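Local atomic coordinates of ErfK/YbiS/YcfS/YnhG family protein (PDB entry 4LPQ), a protein that probably cross-links bacterial cell-wall peptidoglycan as an L,D-transpeptidase, its chain joining a putative peptidoglycan-binding domain to a YkuD-type catalytic domain. Residues 54-59 and 74-79; 129-134 and 162-167; 138-143 and 191-196. One frame throughout, in Å; residues are numbered along the deposited sequence.

Contact 1: residues 54-59 and 74-79; sequences KAAGLY and AGYRPT
Ala-55 and Ala-56, at the end of helix 43-56, lie beside the loop chain at Tyr-76 and Pro-78; the CA atoms of Ala-55 and Pro-78 are 6.1 Å apart. Helix 43-56 ends just after the touching alanines, and the loop chain has just left helix 66-74. Gly-57 closes helix 43-56 and Gly-75 closes helix 66-74, each with a positive phi in a Schellman motif. The contact packs the end of helix 43-56, in the putative peptidoglycan-binding domain, against the loop that follows helix 66-74 and leads to strand 86-91. Tyr-76 carries most of it. Its CG stands opposite the backbone N (chi1 -176°), which turns the ring toward the helix end. One face then receives the CA of Ala-56 in a CH-pi contact, 4.0 Å from the ring centroid and 23° off the ring normal. The CH sits toward the rim, not over the middle. The methyl of Ala-56 follows, with CB 4.0 Å from Tyr-76 CD2. Ala-55 meets the outer part of the same ring, its CB 3.8 Å from Tyr-76 CE2. That methyl also touches the proline ring: Ala-55 CB lies 4.2 Å from Pro-78 CD. Small side chains let the helix end come close to both rings. Tyr-32 touches both Ala-55 and Pro-78, and its OH is hydrogen-bonded to Tyr-76 O. The carbonyl of Ala-55 is hydrogen-bonded to Lys-94 NZ, and its O also comes obliquely to within 3.0 Å of Tyr-76 CE2.

Contact 2: residues 129-134 and 162-167; sequences TTPRGD and GGYAVH
Pro-131 sets its CD over one face of the Tyr-164 ring, the two side chains crossing at a slant. The bond from CA to CB of Tyr-164 points toward the segment 129-134. At chi1 -64° its CG sits beside the backbone N and opposite the carbonyl carbon, a turn that carries the ring from the start of strand 164-168 across to the loop before strand 133-140. CG of Tyr-164 comes first, 4.0 Å from Pro-131 CD. The two carbons of one side follow: CD1 and CE1 of Tyr-164 each lie 3.7 Å from Pro-131 CD. The other side is slightly farther, with Tyr-164 CD2 4.2 Å from Pro-131 CG. Pro-131 CD therefore stands almost above the ring centre, 3.7 Å from the centroid and only 12° off the normal. This is a CH-pi contact made by the carbon bonded to the proline nitrogen, whose hydrogens are somewhat polarised. Toward the tip, the Thr-129 carbonyl approaches obliquely, its O 3.4 Å from Tyr-164 CE1. At the tip, Tyr-164 OH is 3.4 Å from the same Thr-129 O. Thr-130, between the two touching residues of its loop, is hydrogen-bonded through OG1 to Gly-180 O, which ties the loop to the residue just before Cys-181, the predicted nucleophile. The side chains of Tyr-164 and Cys-181 are about 5 Å apart, and His-167, the predicted proton donor/acceptor, lies on the strand that Tyr-164 begins. The contact thus borders the predicted catalytic site of a YkuD-type L,D-transpeptidase domain, with the family's Ser-His-Gly-Cys sequence, whose histidine is a different one from His-167, ending at Cys-181.

Contact 3: residues 138-143 and 191-196; sequences YMQRDG and WLWDSW
Trp-193 is sandwiched between Gln-140 and Asp-142, which lie over opposite faces of its six-membered ring. The amide of Gln-140 is tilted 34° from the indole plane. The carboxylate of Asp-142 is nearer to parallel, at 24°. Gln-140 and the indole run past each other in opposite directions. CG of Gln-140 stands between the backbone N and the carbonyl carbon (chi1 64°), and the rest of the chain is extended along the ring. Gln-140 CB is 3.8 Å from Trp-193 CH2, and farther out Gln-140 NE2 is 3.5 Å from Trp-193 CZ3. On the other face the approach of Asp-142 begins with its CB, 3.5 Å from Trp-193 CH2. Asp-142 CG then lies 3.6 Å from Trp-193 CZ3. Asp-142 is the centre of an inverse gamma turn, closed by a weak bond from Gly-143 N to Arg-141 O. Gln-140 OE1 is hydrogen-bonded to Lys-158 NZ and Asp-142 OD1 forms a salt bridge with Arg-156; both cations also make cation-pi contacts with Trp-193, whose NE1 is hydrogen-bonded to Arg-156 O. An alanine in place of Trp-193 would probably leave Gln-140 and Asp-142 with a gap between them and Arg-156 O without its indole donor. Arg-156 also forms a salt bridge with Asp-194, and its charge probably offsets the two nearby carboxylates. The contact joins helix 186-196 to the end of strand 133-140 and the turn after it, beside the antiparallel partner strand 154-159; on other sides of the helix, Trp-191 and Leu-192 pack on strand 104-110 and Trp-196 on strand 96-101.

Contacts 2 and 3 belong to the catalytic domain and touch each other: Gly-162 O and Tyr-138 OH are 2.7 Å apart, probably a hydrogen bond. Their centres are about 16 Å apart, they share strand 133-140, and their segments alternate along the chain. Both lie near the predicted catalytic residues. His-167 is part of contact 2, and its side chain is about 7 Å from that of Trp-193 in contact 3. Contact 1 closes earlier in the chain, with segment 54-59 in the putative peptidoglycan-binding domain. Its centre is about 24 Å from that of contact 2 and 27 Å from that of contact 3, away from the predicted active-site residues.

Contact 1: residues 54-59 and 74-79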
loop_
_atom_site.group_PDB
_atom_site.type_symbol
_atom_site.label_atom_id
_atom_site.label_comp_id
_atom_site.label_asym_id
_atom_site.label_seq_id
_atom_site.Cartn_x
_atom_site.Cartn_y
_atom_site.Cartn_z
ATOM N N LYS A 54 8.968 -1.081 -3.893
ATOM C CA LYS A 54 9.110 -0.114 -2.802
ATOM C C LYS A 54 9.780 -0.673 -1.549
ATOM O O LYS A 54 10.700 -0.090 -1.014
ATOM C CB LYS A 54 7.717 0.412 -2.425
ATOM C CG LYS A 54 7.098 1.355 -3.465
ATOM C CD LYS A 54 5.662 1.676 -3.155
ATOM C CE LYS A 54 5.127 2.860 -3.879
ATOM N NZ LYS A 54 3.756 3.212 -3.340
ATOM N N ALA A 55 9.305 -1.827 -1.103
ATOM C CA ALA A 55 9.800 -2.394 0.110
ATOM C C ALA A 55 11.320 -2.659 -0.009
ATOM O O ALA A 55 12.105 -2.439 0.884
ATOM C CB ALA A 55 9.052 -3.650 0.428
ATOM N N ALA A 56 11.712 -3.238 -1.159
ATOM C CA ALA A 56 13.061 -3.684 -1.419
ATOM C C ALA A 56 13.976 -2.509 -1.798
ATOM O O ALA A 56 15.181 -2.749 -2.021
ATOM C CB ALA A 56 13.067 -4.778 -2.474
ATOM N N GLY A 57 13.465 -1.318 -1.969
ATOM C CA GLY A 57 14.275 -0.176 -2.339
ATOM C C GLY A 57 14.672 -0.090 -3.812
ATOM O O GLY A 57 15.707 0.519 -4.105
ATOM N N LEU A 58 13.876 -0.737 -4.668
ATOM C CA LEU A 58 14.181 -0.819 -6.082
ATOM C C LEU A 58 13.427 0.196 -6.874
ATOM O O LEU A 58 12.403 0.737 -6.436
ATOM C CB LEU A 58 13.784 -2.219 -6.554
ATOM C CG LEU A 58 14.452 -3.324 -5.773
ATOM C CD1 LEU A 58 13.963 -4.599 -6.262
ATOM C CD2 LEU A 58 15.988 -3.205 -5.830
ATOM N N TYR A 59 13.920 0.472 -8.070
ATOM C CA TYR A 59 13.261 1.419 -8.959
ATOM C C TYR A 59 11.833 0.938 -9.223
ATOM O O TYR A 59 11.595 -0.235 -9.531
ATOM C CB TYR A 59 14.060 1.504 -10.277
ATOM C CG TYR A 59 13.659 2.602 -11.226
ATOM C CD1 TYR A 59 13.969 3.916 -10.971
ATOM C CD2 TYR A 59 13.022 2.298 -12.381
ATOM C CE1 TYR A 59 13.615 4.886 -11.890
ATOM C CE2 TYR A 59 12.704 3.243 -13.300
ATOM C CZ TYR A 59 12.990 4.537 -13.069
ATOM O OH TYR A 59 12.662 5.493 -14.010
ATOM N N ALA A 74 15.546 -13.626 -2.821
ATOM C CA ALA A 74 16.046 -13.438 -1.478
ATOM C C ALA A 74 14.867 -13.397 -0.440
ATOM O O ALA A 74 15.093 -13.520 0.765
ATOM C CB ALA A 74 16.845 -12.150 -1.350
ATOM N N GLY A 75 13.647 -13.273 -0.902
ATOM C CA GLY A 75 12.509 -13.285 -0.018
ATOM C C GLY A 75 12.371 -11.996 0.760
ATOM O O GLY A 75 11.918 -11.970 1.887
ATOM N N TYR A 76 12.707 -10.845 0.179
ATOM C CA TYR A 76 12.743 -9.588 0.883
ATOM C C TYR A 76 11.373 -9.265 1.493
ATOM O O TYR A 76 10.363 -9.233 0.823
ATOM C CB TYR A 76 13.139 -8.395 0.031
ATOM C CG TYR A 76 13.258 -7.121 0.863
ATOM C CD1 TYR A 76 14.378 -6.876 1.638
ATOM C CD2 TYR A 76 12.170 -6.329 1.070
ATOM C CE1 TYR A 76 14.408 -5.818 2.545
ATOM C CE2 TYR A 76 12.166 -5.279 1.945
ATOM C CZ TYR A 76 13.249 -5.055 2.698
ATOM O OH TYR A 76 13.279 -3.984 3.565
ATOM N N ARG A 77 11.421 -8.978 2.818
ATOM C CA ARG A 77 10.263 -8.477 3.580
ATOM C C ARG A 77 10.773 -7.357 4.467
ATOM O O ARG A 77 11.842 -7.486 5.097
ATOM C CB ARG A 77 9.616 -9.528 4.408
ATOM C CG ARG A 77 8.870 -10.564 3.576
ATOM C CD ARG A 77 8.575 -11.822 4.322
ATOM N NE ARG A 77 8.085 -11.652 5.672
ATOM C CZ ARG A 77 6.822 -11.485 6.082
ATOM N NH1 ARG A 77 5.822 -11.355 5.286
ATOM N NH2 ARG A 77 6.615 -11.449 7.346
ATOM N N PRO A 78 9.998 -6.268 4.605
ATOM C CA PRO A 78 10.458 -5.194 5.494
ATOM C C PRO A 78 10.374 -5.630 7.002
ATOM O O PRO A 78 9.569 -6.506 7.327
ATOM C CB PRO A 78 9.507 -4.077 5.180
ATOM C CG PRO A 78 8.356 -4.693 4.594
ATOM C CD PRO A 78 8.719 -5.964 3.965
ATOM N N THR A 79 11.236 -5.015 7.805
ATOM C CA THR A 79 11.229 -5.261 9.251
ATOM C C THR A 79 10.353 -4.203 9.934
ATOM O O THR A 79 10.646 -2.999 9.735
ATOM C CB THR A 79 12.652 -5.208 9.794
ATOM O OG1 THR A 79 13.445 -6.208 9.172
ATOM C CG2 THR A 79 12.676 -5.397 11.233
#

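Contact 2: residues 129-134 and 162-167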
loop_
_atom_site.group_PDB
_atom_site.type_symbol
_atom_site.label_atom_id
_atom_site.label_comp_id
_atom_site.label_asym_id
_atom_site.label_seq_id
_atom_site.Cartn_x
_atom_site.Cartn_y
_atom_site.Cartn_z
ATOM N N THR A 129 0.967 17.433 3.705
ATOM C CA THR A 129 1.858 16.656 4.533
ATOM C C THR A 129 1.060 15.550 5.235
ATOM O O THR A 129 0.016 15.839 5.789
ATOM C CB THR A 129 2.528 17.596 5.612
ATOM O OG1 THR A 129 3.193 18.692 4.967
ATOM C CG2 THR A 129 3.506 16.817 6.533
ATOM N N THR A 130 1.601 14.361 5.308
ATOM C CA THR A 130 1.071 13.305 6.156
ATOM C C THR A 130 1.824 13.306 7.425
ATOM O O THR A 130 3.077 13.294 7.391
ATOM C CB THR A 130 1.238 11.953 5.432
ATOM O OG1 THR A 130 0.468 11.985 4.195
ATOM C CG2 THR A 130 0.777 10.798 6.276
ATOM N N PRO A 131 1.134 13.321 8.551
ATOM C CA PRO A 131 1.894 13.443 9.762
ATOM C C PRO A 131 2.617 12.165 10.160
ATOM O O PRO A 131 2.120 11.085 9.961
ATOM C CB PRO A 131 0.835 13.752 10.840
ATOM C CG PRO A 131 -0.422 13.257 10.270
ATOM C CD PRO A 131 -0.300 13.364 8.779
ATOM N N ARG A 132 3.794 12.324 10.691
ATOM C CA ARG A 132 4.568 11.293 11.301
ATOM C C ARG A 132 4.223 11.233 12.774
ATOM O O ARG A 132 3.967 12.262 13.430
ATOM C CB ARG A 132 6.072 11.518 11.158
ATOM C CG ARG A 132 6.526 11.288 9.753
ATOM C CD ARG A 132 7.976 11.690 9.441
ATOM N NE ARG A 132 8.013 11.987 7.958
ATOM C CZ ARG A 132 8.506 11.360 6.840
ATOM N NH1 ARG A 132 9.290 10.136 6.601
ATOM N NH2 ARG A 132 8.134 12.008 5.771
ATOM N N GLY A 133 4.167 10.030 13.321
ATOM C CA GLY A 133 3.838 9.846 14.714
ATOM C C GLY A 133 3.078 8.616 15.022
ATOM O O GLY A 133 3.020 7.699 14.240
ATOM N N ASP A 134 2.593 8.567 16.291
ATOM C CA ASP A 134 2.024 7.385 16.825
ATOM C C ASP A 134 0.563 7.695 17.201
ATOM O O ASP A 134 0.356 8.427 18.179
ATOM C CB ASP A 134 2.859 7.034 18.027
ATOM C CG ASP A 134 2.858 5.673 18.420
ATOM O OD1 ASP A 134 1.899 4.979 18.247
ATOM O OD2 ASP A 134 3.921 5.293 19.077
ATOM N N GLY A 162 -7.689 13.575 13.174
ATOM C CA GLY A 162 -8.543 14.529 12.488
ATOM C C GLY A 162 -9.001 13.892 11.174
ATOM O O GLY A 162 -9.565 12.785 11.162
ATOM N N GLY A 163 -8.881 14.635 10.090
ATOM C CA GLY A 163 -9.278 14.152 8.789
ATOM C C GLY A 163 -8.367 13.181 8.108
ATOM O O GLY A 163 -8.651 12.665 7.065
ATOM N N TYR A 164 -7.227 12.942 8.700
ATOM C CA TYR A 164 -6.239 12.022 8.162
ATOM C C TYR A 164 -6.694 10.585 8.428
ATOM O O TYR A 164 -6.957 10.155 9.576
ATOM C CB TYR A 164 -4.850 12.208 8.741
ATOM C CG TYR A 164 -4.240 13.541 8.431
ATOM C CD1 TYR A 164 -3.588 13.744 7.230
ATOM C CD2 TYR A 164 -4.240 14.566 9.289
ATOM C CE1 TYR A 164 -3.068 14.952 6.861
ATOM C CE2 TYR A 164 -3.696 15.769 8.972
ATOM C CZ TYR A 164 -3.072 15.968 7.753
ATOM O OH TYR A 164 -2.543 17.211 7.461
ATOM N N ALA A 165 -6.842 9.850 7.298
ATOM C CA ALA A 165 -7.333 8.519 7.283
ATOM C C ALA A 165 -6.532 7.653 6.356
ATOM O O ALA A 165 -5.870 8.109 5.428
ATOM C CB ALA A 165 -8.792 8.501 6.785
ATOM N N VAL A 166 -6.611 6.344 6.594
ATOM C CA VAL A 166 -6.262 5.280 5.617
ATOM C C VAL A 166 -7.560 4.918 4.900
ATOM O O VAL A 166 -8.603 4.706 5.540
ATOM C CB VAL A 166 -5.687 4.037 6.323
ATOM C CG1 VAL A 166 -5.291 2.984 5.295
ATOM C CG2 VAL A 166 -4.461 4.423 7.145
ATOM N N HIS A 167 -7.518 4.883 3.576
ATOM C CA HIS A 167 -8.730 4.596 2.790
ATOM C C HIS A 167 -8.452 3.981 1.490
ATOM O O HIS A 167 -7.325 4.117 0.970
ATOM C CB HIS A 167 -9.566 5.887 2.610
ATOM C CG HIS A 167 -8.881 6.905 1.746
ATOM N ND1 HIS A 167 -9.035 6.946 0.371
ATOM C CD2 HIS A 167 -8.044 7.906 2.067
ATOM C CE1 HIS A 167 -8.298 7.956 -0.093
ATOM N NE2 HIS A 167 -7.666 8.531 0.903
#

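Contact 3: residues 138-143 and 191-196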
loop_
_atom_site.group_PDB
_atom_site.type_symbol
_atom_site.label_atom_id
_atom_site.label_comp_id
_atom_site.label_asym_id
_atom_site.label_seq_id
_atom_site.Cartn_x
_atom_site.Cartn_y
_atom_site.Cartn_z
ATOM N N TYR A 138 -9.667 6.142 15.426
ATOM C CA TYR A 138 -10.627 6.694 16.394
ATOM C C TYR A 138 -12.054 6.728 15.869
ATOM O O TYR A 138 -13.023 6.873 16.625
ATOM C CB TYR A 138 -10.232 8.084 16.913
ATOM C CG TYR A 138 -10.426 9.203 15.904
ATOM C CD1 TYR A 138 -9.430 9.532 14.982
ATOM C CD2 TYR A 138 -11.588 9.920 15.886
ATOM C CE1 TYR A 138 -9.668 10.562 14.070
ATOM C CE2 TYR A 138 -11.817 10.931 15.036
ATOM C CZ TYR A 138 -10.872 11.246 14.092
ATOM O OH TYR A 138 -11.147 12.216 13.227
HETATM N N MSE A 139 -12.165 6.643 14.552
HETATM C CA MSE A 139 -13.476 6.554 13.821
HETATM C C MSE A 139 -13.374 5.906 12.492
HETATM O O MSE A 139 -12.236 5.839 11.987
HETATM C CB MSE A 139 -14.031 7.984 13.758
HETATM C CG MSE A 139 -15.366 8.124 12.915
HETATM SE SE MSE A 139 -16.078 9.905 12.780
HETATM C CE MSE A 139 -14.429 10.542 13.230
ATOM N N GLN A 140 -14.444 5.431 11.936
ATOM C CA GLN A 140 -14.415 4.824 10.654
ATOM C C GLN A 140 -15.765 5.090 10.014
ATOM O O GLN A 140 -16.733 5.307 10.726
ATOM C CB GLN A 140 -14.005 3.391 10.737
ATOM C CG GLN A 140 -14.996 2.553 11.501
ATOM C CD GLN A 140 -14.406 1.197 11.846
ATOM O OE1 GLN A 140 -13.222 1.031 11.849
ATOM N NE2 GLN A 140 -15.195 0.265 12.092
ATOM N N ARG A 141 -15.790 5.110 8.689
ATOM C CA ARG A 141 -17.039 5.272 7.986
ATOM C C ARG A 141 -17.093 4.206 6.936
ATOM O O ARG A 141 -16.268 4.205 5.978
ATOM C CB ARG A 141 -17.148 6.736 7.452
ATOM C CG ARG A 141 -17.268 7.816 8.487
ATOM C CD ARG A 141 -17.283 9.251 7.981
ATOM N NE ARG A 141 -17.527 10.193 9.081
ATOM C CZ ARG A 141 -17.240 11.484 9.067
ATOM N NH1 ARG A 141 -16.607 11.997 8.008
ATOM N NH2 ARG A 141 -17.605 12.255 10.128
ATOM N N ASP A 142 -18.038 3.239 7.051
ATOM C CA ASP A 142 -18.083 2.004 6.302
ATOM C C ASP A 142 -18.860 2.077 5.013
ATOM O O ASP A 142 -19.900 1.429 4.855
ATOM C CB ASP A 142 -18.668 0.866 7.159
ATOM C CG ASP A 142 -18.533 -0.510 6.560
ATOM O OD1 ASP A 142 -17.816 -0.654 5.548
ATOM O OD2 ASP A 142 -19.138 -1.454 7.194
ATOM N N GLY A 143 -18.292 2.756 4.062
ATOM C CA GLY A 143 -18.835 2.993 2.695
ATOM C C GLY A 143 -17.968 4.074 2.022
ATOM O O GLY A 143 -16.807 4.357 2.406
ATOM N N TRP A 191 -9.711 -6.016 2.863
ATOM C CA TRP A 191 -8.962 -6.997 3.601
ATOM C C TRP A 191 -8.665 -6.511 5.032
ATOM O O TRP A 191 -8.892 -7.250 6.025
ATOM C CB TRP A 191 -7.714 -7.458 2.883
ATOM C CG TRP A 191 -6.911 -8.472 3.617
ATOM C CD1 TRP A 191 -7.148 -9.820 3.611
ATOM C CD2 TRP A 191 -5.850 -8.246 4.563
ATOM N NE1 TRP A 191 -6.256 -10.445 4.485
ATOM C CE2 TRP A 191 -5.463 -9.499 5.085
ATOM C CE3 TRP A 191 -5.166 -7.106 4.999
ATOM C CZ2 TRP A 191 -4.461 -9.628 6.043
ATOM C CZ3 TRP A 191 -4.177 -7.218 5.941
ATOM C CH2 TRP A 191 -3.789 -8.485 6.461
ATOM N N LEU A 192 -8.181 -5.285 5.177
ATOM C CA LEU A 192 -7.919 -4.679 6.471
ATOM C C LEU A 192 -9.172 -4.691 7.319
ATOM O O LEU A 192 -9.097 -5.058 8.497
ATOM C CB LEU A 192 -7.412 -3.264 6.280
ATOM C CG LEU A 192 -5.993 -3.132 5.739
ATOM C CD1 LEU A 192 -5.696 -1.685 5.345
ATOM C CD2 LEU A 192 -4.956 -3.656 6.702
ATOM N N TRP A 193 -10.343 -4.284 6.779
ATOM C CA TRP A 193 -11.563 -4.238 7.521
ATOM C C TRP A 193 -12.066 -5.601 7.926
ATOM O O TRP A 193 -12.475 -5.838 9.069
ATOM C CB TRP A 193 -12.636 -3.494 6.755
ATOM C CG TRP A 193 -12.709 -2.058 6.823
ATOM C CD1 TRP A 193 -11.887 -1.154 6.128
ATOM C CD2 TRP A 193 -13.716 -1.270 7.483
ATOM N NE1 TRP A 193 -12.323 0.113 6.350
ATOM C CE2 TRP A 193 -13.437 0.095 7.166
ATOM C CE3 TRP A 193 -14.812 -1.549 8.248
ATOM C CZ2 TRP A 193 -14.235 1.134 7.570
ATOM C CZ3 TRP A 193 -15.582 -0.529 8.666
ATOM C CH2 TRP A 193 -15.320 0.810 8.305
ATOM N N ASP A 194 -12.172 -6.484 6.934
ATOM C CA ASP A 194 -13.071 -7.646 6.997
ATOM C C ASP A 194 -12.376 -8.955 7.290
ATOM O O ASP A 194 -12.963 -9.843 7.809
ATOM C CB ASP A 194 -13.880 -7.779 5.722
ATOM C CG ASP A 194 -14.758 -6.615 5.396
ATOM O OD1 ASP A 194 -15.184 -5.898 6.322
ATOM O OD2 ASP A 194 -14.980 -6.420 4.144
ATOM N N SER A 195 -11.120 -9.045 6.922
ATOM C CA SER A 195 -10.353 -10.274 7.097
ATOM C C SER A 195 -9.358 -10.159 8.228
ATOM O O SER A 195 -9.346 -10.959 9.167
ATOM C CB SER A 195 -9.694 -10.715 5.764
ATOM O OG SER A 195 -9.003 -11.945 5.941
ATOM N N TRP A 196 -8.464 -9.190 8.121
ATOM C CA TRP A 196 -7.512 -8.889 9.188
ATOM C C TRP A 196 -8.192 -8.380 10.446
ATOM O O TRP A 196 -8.018 -8.954 11.525
ATOM C CB TRP A 196 -6.409 -7.934 8.719
ATOM C CG TRP A 196 -5.282 -7.859 9.604
ATOM C CD1 TRP A 196 -4.530 -8.876 10.040
ATOM C CD2 TRP A 196 -4.631 -6.675 10.059
ATOM N NE1 TRP A 196 -3.497 -8.442 10.822
ATOM C CE2 TRP A 196 -3.515 -7.084 10.824
ATOM C CE3 TRP A 196 -4.935 -5.296 10.013
ATOM C CZ2 TRP A 196 -2.682 -6.178 11.450
ATOM C CZ3 TRP A 196 -4.113 -4.386 10.565
ATOM C CH2 TRP A 196 -3.019 -4.785 11.268
#